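Local coordinates for Two-component system sensor histidine kinase (Bacteroides thetaiotaomicron, PDB 3OTT) that probably senses saccharides through this extracellular beta-propeller and beta-sandwich region and passes the signal to intracellular histidine kinase and DNA-binding parts of the same chain, at the interface of chains A and B. Sequence-based numbering; all coordinates share one arbitrary frame. Chains: chain A/B, Two-component system sensor histidine kinase.

Contact 1: the interface of chains A and B. Residues chain A 202-203, 217, 219-220; chain B 202-203, 217, 219-220.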
loop_
_atom_site.group_PDB
_atom_site.type_symbol
_atom_site.label_atom_id
_atom_site.label_comp_id
_atom_site.label_asym_id
_atom_site.label_seq_id
_atom_site.Cartn_x
_atom_site.Cartn_y
_atom_site.Cartn_z
ATOM N N ARG A 202 19.233 -8.038 -1.432
ATOM C CA ARG A 202 20.619 -8.124 -0.935
ATOM C C ARG A 202 21.051 -6.830 -0.202
ATOM O O ARG A 202 22.109 -6.822 0.430
ATOM C CB ARG A 202 21.589 -8.446 -2.092
ATOM C CG ARG A 202 21.421 -9.845 -2.687
ATOM C CD ARG A 202 22.391 -10.102 -3.864
ATOM N NE ARG A 202 22.140 -11.424 -4.477
ATOM C CZ ARG A 202 21.266 -11.662 -5.460
ATOM N NH1 ARG A 202 20.592 -10.658 -6.052
ATOM N NH2 ARG A 202 21.111 -12.900 -5.896
ATOM N N GLN A 203 20.218 -5.781 -0.282
ATOM C CA GLN A 203 20.444 -4.439 0.338
ATOM C C GLN A 203 21.675 -3.758 -0.214
ATOM O O GLN A 203 22.506 -3.216 0.520
ATOM C CB GLN A 203 20.408 -4.474 1.896
ATOM C CG GLN A 203 19.126 -5.047 2.412
ATOM C CD GLN A 203 18.967 -5.054 3.905
ATOM O OE1 GLN A 203 19.760 -5.635 4.640
ATOM N NE2 GLN A 203 17.879 -4.481 4.356
ATOM N N PHE A 217 27.275 -1.555 -0.164
ATOM C CA PHE A 217 26.301 -1.642 0.933
ATOM C C PHE A 217 26.246 -0.278 1.673
ATOM O O PHE A 217 27.130 0.018 2.444
ATOM C CB PHE A 217 26.731 -2.755 1.872
ATOM C CG PHE A 217 26.761 -4.085 1.215
ATOM C CD1 PHE A 217 27.959 -4.600 0.661
ATOM C CD2 PHE A 217 25.599 -4.839 1.096
ATOM C CE1 PHE A 217 27.991 -5.847 0.017
ATOM C CE2 PHE A 217 25.626 -6.054 0.459
ATOM C CZ PHE A 217 26.839 -6.569 -0.091
ATOM N N SER A 219 24.469 0.632 4.052
ATOM C CA SER A 219 24.439 0.424 5.497
ATOM C C SER A 219 25.807 0.579 6.183
ATOM O O SER A 219 25.860 1.199 7.258
ATOM C CB SER A 219 23.810 -0.904 5.882
ATOM O OG SER A 219 24.449 -1.982 5.217
ATOM N N THR A 220 26.870 0.009 5.605
ATOM C CA THR A 220 28.203 0.073 6.215
ATOM C C THR A 220 29.228 0.865 5.382
ATOM O O THR A 220 30.339 1.089 5.840
ATOM C CB THR A 220 28.775 -1.368 6.483
ATOM O OG1 THR A 220 28.946 -2.070 5.213
ATOM C CG2 THR A 220 27.781 -2.196 7.414
ATOM N N ARG B 202 18.768 2.063 9.211
ATOM C CA ARG B 202 20.192 1.708 9.229
ATOM C C ARG B 202 20.439 0.329 8.631
ATOM O O ARG B 202 21.596 -0.046 8.403
ATOM C CB ARG B 202 20.758 1.791 10.650
ATOM C CG ARG B 202 20.887 3.286 11.209
ATOM C CD ARG B 202 21.366 3.364 12.673
ATOM N NE ARG B 202 21.201 4.750 13.167
ATOM C CZ ARG B 202 20.114 5.261 13.778
ATOM N NH1 ARG B 202 19.045 4.518 14.057
ATOM N NH2 ARG B 202 20.126 6.524 14.182
ATOM N N GLN B 203 19.371 -0.429 8.381
ATOM C CA GLN B 203 19.492 -1.821 7.892
ATOM C C GLN B 203 20.344 -2.747 8.778
ATOM O O GLN B 203 21.241 -3.462 8.270
ATOM C CB GLN B 203 19.954 -1.838 6.447
ATOM C CG GLN B 203 18.968 -0.985 5.560
ATOM C CD GLN B 203 19.338 -0.997 4.124
ATOM O OE1 GLN B 203 20.520 -0.768 3.742
ATOM N NE2 GLN B 203 18.354 -1.309 3.288
ATOM N N PHE B 217 24.680 -6.487 10.740
ATOM C CA PHE B 217 24.190 -6.068 9.408
ATOM C C PHE B 217 24.068 -7.307 8.579
ATOM O O PHE B 217 25.105 -7.822 8.056
ATOM C CB PHE B 217 25.185 -5.105 8.721
ATOM C CG PHE B 217 25.434 -3.861 9.500
ATOM C CD1 PHE B 217 24.642 -2.748 9.277
ATOM C CD2 PHE B 217 26.456 -3.797 10.477
ATOM C CE1 PHE B 217 24.854 -1.535 9.991
ATOM C CE2 PHE B 217 26.664 -2.620 11.202
ATOM C CZ PHE B 217 25.853 -1.473 10.964
ATOM N N SER B 219 23.032 -7.915 5.627
ATOM C CA SER B 219 23.498 -7.873 4.239
ATOM C C SER B 219 24.982 -8.244 4.007
ATOM O O SER B 219 25.333 -8.639 2.913
ATOM C CB SER B 219 23.216 -6.529 3.628
ATOM O OG SER B 219 24.013 -5.591 4.299
ATOM N N THR B 220 25.847 -8.087 5.012
ATOM C CA THR B 220 27.260 -8.354 4.857
ATOM C C THR B 220 27.827 -9.257 5.961
ATOM O O THR B 220 28.944 -9.703 5.869
ATOM C CB THR B 220 28.048 -7.063 4.921
ATOM O OG1 THR B 220 27.784 -6.372 6.179
ATOM C CG2 THR B 220 27.696 -6.142 3.731
HETATM O O HOH W 1 23.735 1.990 8.758
HETATM O O HOH W 2 23.125 -1.908 3.059
HETATM O O HOH W 3 22.241 -5.082 6.321
#
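A:Gln203 and B:Gln203 meet on turns with positive phi and psi (62° and 47° in A:Gln203), while A:Phe217 and B:Phe217 end the strands 212-217. The patch lies on the two-fold axis relating the two chains of the deposited assembly, so each contact recurs with the chains exchanged. The two glutamine side chains arrive from opposite directions. Their NE2 atoms lie 3.4 Å apart, and the amide planes are turned 45° to each other. B:Thr220 CG2 sits over the centre of the A:Phe217 ring, 3.4 Å from its centroid, a CH-pi contact. In B:Thr220 CG2 is anti to the carbonyl carbon, with OG1 between that carbon and the backbone N, which points the methyl at the ring. A:Thr220 CG2 does the same over B:Phe217. A:Arg202 O lies at the edge of the A:Phe217 ring, in its plane, and B:Arg202 O likewise at B:Phe217. B:Ser219 CB packs against A:Arg202 O at 3.4 Å. Two waters tie the glutamines to the serines. Water 2 contacts B:Gln203 OE1 at 2.9 Å and reaches O of A:Gln203 and N and OG of A:Ser219. Water 3 is its twin and lies 2.7 Å from B:Gln203 O. Water 1 joins A:Ser219 O to B:Arg202 O. Water and methyl-to-ring packing thus join two copies of the extracellular region. The pairing may bring two kinase parts together, but the structure alone does not show that this is the signalling dimer.

Contact 2: the interface of chains A and B. Residues chain A 363-364, 373; chain B 72-73, 90.
A:Met363 lies along B:Arg90, the two side chains sliding past each other in opposite directions in loops of the two propeller-bearing chains. This loop-to-loop patch joins the two copies in the deposited assembly, whose biological standing the structure alone does not show. The methionine is poorly ordered, so its details are approximate. From CB, its CG is anti to the backbone N (chi1 166°), and the chain then bends at chi2 and chi3. CG rests over one face of the B:Arg90 guanidinium, 3.7 Å above the plane and towards the rim. SD comes next and touches B:Arg90 CD at 3.5 Å. The terminal CE methyl packs on the same CD at 3.6 Å. CG thus uses the flat group, while SD and CE pack on the neighbouring CD methylene. B:Arg90 is extended from CG to NE and is fixed from its own chain. Its NE and NH2 both grip the backbone O of B:Asn73, which lies in the guanidinium plane. The NE bond is 2.9 Å long to that O. This pair of bonds probably limits rotation of the flat group beneath the methionine. Within chain A, A:Asn373 OD1 accepts from the backbone N of A:Met363. The amide planes of A:Asn373 and B:Asn73 are nearly parallel, 4° apart, while their side chains run obliquely to each other. A:Asn373 ND2 makes a weak hydrogen bond to B:Asp72 O at 3.4 Å and also lies 3.7 Å from B:Asn73 CB.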
loop_
_atom_site.group_PDB
_atom_site.type_symbol
_atom_site.label_atom_id
_atom_site.label_comp_id
_atom_site.label_asym_id
_atom_site.label_seq_id
_atom_site.Cartn_x
_atom_site.Cartn_y
_atom_site.Cartn_z
ATOM N N MET A 363 -14.225 -8.089 12.234
ATOM C CA MET A 363 -14.302 -7.522 13.582
ATOM C C MET A 363 -13.994 -6.015 13.617
ATOM O O MET A 363 -12.938 -5.577 13.163
ATOM C CB MET A 363 -13.290 -8.300 14.454
ATOM C CG MET A 363 -12.934 -7.694 15.806
ATOM S SD MET A 363 -14.095 -8.239 17.032
ATOM C CE MET A 363 -15.278 -6.887 16.987
ATOM N N GLY A 364 -14.935 -5.225 14.134
ATOM C CA GLY A 364 -14.737 -3.794 14.294
ATOM C C GLY A 364 -15.016 -2.937 13.064
ATOM O O GLY A 364 -14.864 -1.707 13.112
ATOM N N ASN A 373 -12.722 -12.401 13.936
ATOM C CA ASN A 373 -12.000 -12.387 12.674
ATOM C C ASN A 373 -11.644 -13.786 12.167
ATOM O O ASN A 373 -11.512 -14.015 10.949
ATOM C CB ASN A 373 -10.719 -11.599 12.835
ATOM C CG ASN A 373 -10.915 -10.091 12.710
ATOM O OD1 ASN A 373 -11.815 -9.618 12.040
ATOM N ND2 ASN A 373 -10.024 -9.338 13.329
ATOM N N ASP B 72 -5.473 -11.283 16.891
ATOM C CA ASP B 72 -6.819 -11.236 16.264
ATOM C C ASP B 72 -7.587 -9.924 16.515
ATOM O O ASP B 72 -8.793 -9.924 16.479
ATOM C CB ASP B 72 -7.676 -12.483 16.632
ATOM C CG ASP B 72 -7.006 -13.837 16.221
ATOM O OD1 ASP B 72 -6.022 -13.805 15.416
ATOM O OD2 ASP B 72 -7.466 -14.924 16.702
ATOM N N ASN B 73 -6.870 -8.824 16.772
ATOM C CA ASN B 73 -7.499 -7.519 16.993
ATOM C C ASN B 73 -8.504 -7.605 18.167
ATOM O O ASN B 73 -9.516 -6.891 18.189
ATOM C CB ASN B 73 -8.244 -7.113 15.720
ATOM C CG ASN B 73 -8.463 -5.598 15.602
ATOM O OD1 ASN B 73 -7.757 -4.779 16.199
ATOM N ND2 ASN B 73 -9.461 -5.227 14.813
ATOM N N ARG B 90 -12.077 -6.627 24.214
ATOM C CA ARG B 90 -13.365 -6.129 23.730
ATOM C C ARG B 90 -14.456 -6.644 24.654
ATOM O O ARG B 90 -15.359 -5.913 25.019
ATOM C CB ARG B 90 -13.699 -6.562 22.286
ATOM C CG ARG B 90 -12.840 -5.869 21.279
ATOM C CD ARG B 90 -13.141 -6.365 19.860
ATOM N NE ARG B 90 -12.091 -5.802 18.996
ATOM C CZ ARG B 90 -12.166 -4.619 18.405
ATOM N NH1 ARG B 90 -13.286 -3.879 18.541
ATOM N NH2 ARG B 90 -11.154 -4.197 17.651
#

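Contact 3: the interface of chains A and B. Residues chain A 129, 131; chain B 376, 420, 422, 437.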
loop_
_atom_site.group_PDB
_atom_site.type_symbol
_atom_site.label_atom_id
_atom_site.label_comp_id
_atom_site.label_asym_id
_atom_site.label_seq_id
_atom_site.Cartn_x
_atom_site.Cartn_y
_atom_site.Cartn_z
ATOM N N GLN A 129 6.814 20.218 -13.241
ATOM C CA GLN A 129 5.707 21.188 -13.193
ATOM C C GLN A 129 6.139 22.576 -13.668
ATOM O O GLN A 129 5.442 23.196 -14.422
ATOM C CB GLN A 129 5.119 21.274 -11.764
ATOM C CG GLN A 129 3.784 22.010 -11.628
ATOM C CD GLN A 129 2.604 21.196 -12.146
ATOM O OE1 GLN A 129 2.782 20.115 -12.728
ATOM N NE2 GLN A 129 1.396 21.689 -11.925
ATOM N N ARG A 131 9.047 23.322 -15.140
ATOM C CA ARG A 131 10.087 23.225 -16.207
ATOM C C ARG A 131 11.464 23.813 -15.817
ATOM O O ARG A 131 12.230 24.214 -16.650
ATOM C CB ARG A 131 9.586 23.894 -17.491
ATOM C CG ARG A 131 8.417 23.172 -18.180
ATOM C CD ARG A 131 7.817 24.161 -19.249
ATOM N NE ARG A 131 7.116 23.472 -20.331
ATOM C CZ ARG A 131 5.873 23.759 -20.748
ATOM N NH1 ARG A 131 5.176 24.737 -20.169
ATOM N NH2 ARG A 131 5.322 23.083 -21.768
ATOM N N ARG B 376 -3.095 21.601 -12.815
ATOM C CA ARG B 376 -2.415 22.901 -12.687
ATOM C C ARG B 376 -3.262 23.934 -11.914
ATOM O O ARG B 376 -2.731 24.873 -11.364
ATOM C CB ARG B 376 -1.958 23.420 -14.061
ATOM C CG ARG B 376 -1.391 22.338 -14.980
ATOM C CD ARG B 376 -0.497 22.786 -16.083
ATOM N NE ARG B 376 0.719 23.152 -15.483
ATOM C CZ ARG B 376 1.942 22.659 -15.689
ATOM N NH1 ARG B 376 2.256 21.704 -16.585
ATOM N NH2 ARG B 376 2.869 23.222 -14.941
ATOM N N TRP B 420 -2.913 22.735 -23.087
ATOM C CA TRP B 420 -2.121 23.026 -21.905
ATOM C C TRP B 420 -2.670 24.222 -21.141
ATOM O O TRP B 420 -2.253 25.329 -21.368
ATOM C CB TRP B 420 -0.647 23.255 -22.303
ATOM C CG TRP B 420 -0.002 22.021 -22.934
ATOM C CD1 TRP B 420 -0.490 20.723 -22.915
ATOM C CD2 TRP B 420 1.244 21.969 -23.644
ATOM N NE1 TRP B 420 0.389 19.891 -23.555
ATOM C CE2 TRP B 420 1.465 20.617 -24.002
ATOM C CE3 TRP B 420 2.216 22.932 -23.987
ATOM C CZ2 TRP B 420 2.612 20.197 -24.719
ATOM C CZ3 TRP B 420 3.371 22.517 -24.696
ATOM C CH2 TRP B 420 3.551 21.152 -25.054
ATOM N N TYR B 422 -3.295 26.463 -17.686
ATOM C CA TYR B 422 -2.576 26.757 -16.430
ATOM C C TYR B 422 -3.453 27.378 -15.386
ATOM O O TYR B 422 -3.158 27.182 -14.215
ATOM C CB TYR B 422 -1.334 27.693 -16.613
ATOM C CG TYR B 422 -0.140 26.895 -17.109
ATOM C CD1 TYR B 422 -0.208 26.199 -18.329
ATOM C CD2 TYR B 422 1.025 26.765 -16.330
ATOM C CE1 TYR B 422 0.876 25.412 -18.792
ATOM C CE2 TYR B 422 2.122 25.965 -16.797
ATOM C CZ TYR B 422 2.025 25.306 -18.019
ATOM O OH TYR B 422 3.067 24.546 -18.490
ATOM N N CYS B 437 -0.391 27.625 -21.935
ATOM C CA CYS B 437 0.934 27.683 -22.490
ATOM C C CYS B 437 0.730 27.578 -24.019
ATOM O O CYS B 437 -0.074 26.747 -24.493
ATOM C CB CYS B 437 1.769 26.510 -21.945
ATOM S SG CYS B 437 3.396 26.208 -22.732
HETATM O O HOH W 4 5.229 24.710 -16.910
#
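A:Gln129 O, a backbone carbonyl oxygen, is gripped by B:Arg376 NH2 at 2.6 Å and by water 4. This patch between two-component regulator propeller chains may help hold together the two copies of the deposited assembly. The oxygen lies in the guanidinium plane of B:Arg376, but NH2 is somewhat tilted from the carbonyl plane. The A:Gln129 amide stacks on one face of that guanidinium, with the planes 17° apart. Its CG is anti to the backbone N and the chain bends at chi2 (75°), which lays the amide along the B:Arg376 guanidinium. OE1 lies 3.7 Å above the guanidinium plane, towards the rim. On the opposite face the B:Tyr422 ring overlaps only in part, its CE2 offset toward the rim. The guanidinium thus lies between the partner's amide and a ring edge. B:Tyr422 OH holds water 4 at 2.7 Å, linking the phenol to A:Gln129 O. The same OH is 2.7 Å from A:Arg131 NH1, a likely hydrogen bond, although A:Arg131 is poorly ordered. The A:Arg131 guanidinium is turned 13° from the tyrosine ring. Its other contacts are equally approximate: NH1 faces B:Cys437 SG at 3.4 Å and NH2 lies 3.6 Å from B:Trp420 CZ3, the indole at its edge and steeply turned.

The centres of the C-alpha atoms of contact 1 and contact 2 are about 37 Å apart. Contact 3 lies about 42 Å from contact 1 and 48 Å from contact 2. The three share no residue. Contact 1 draws the same residues from both chains and straddles the two-fold axis. Contacts 2 and 3 pair different parts of the chains, and each recurs with the chains exchanged. A:Asn373 of contact 2 lies in the loop just before strand 375-380, and B:Arg376 of contact 3 lies in that strand of the other copy. Such widely spaced patches should fix the relative orientation of the two copies, though the assembly alone does not prove a biological dimer.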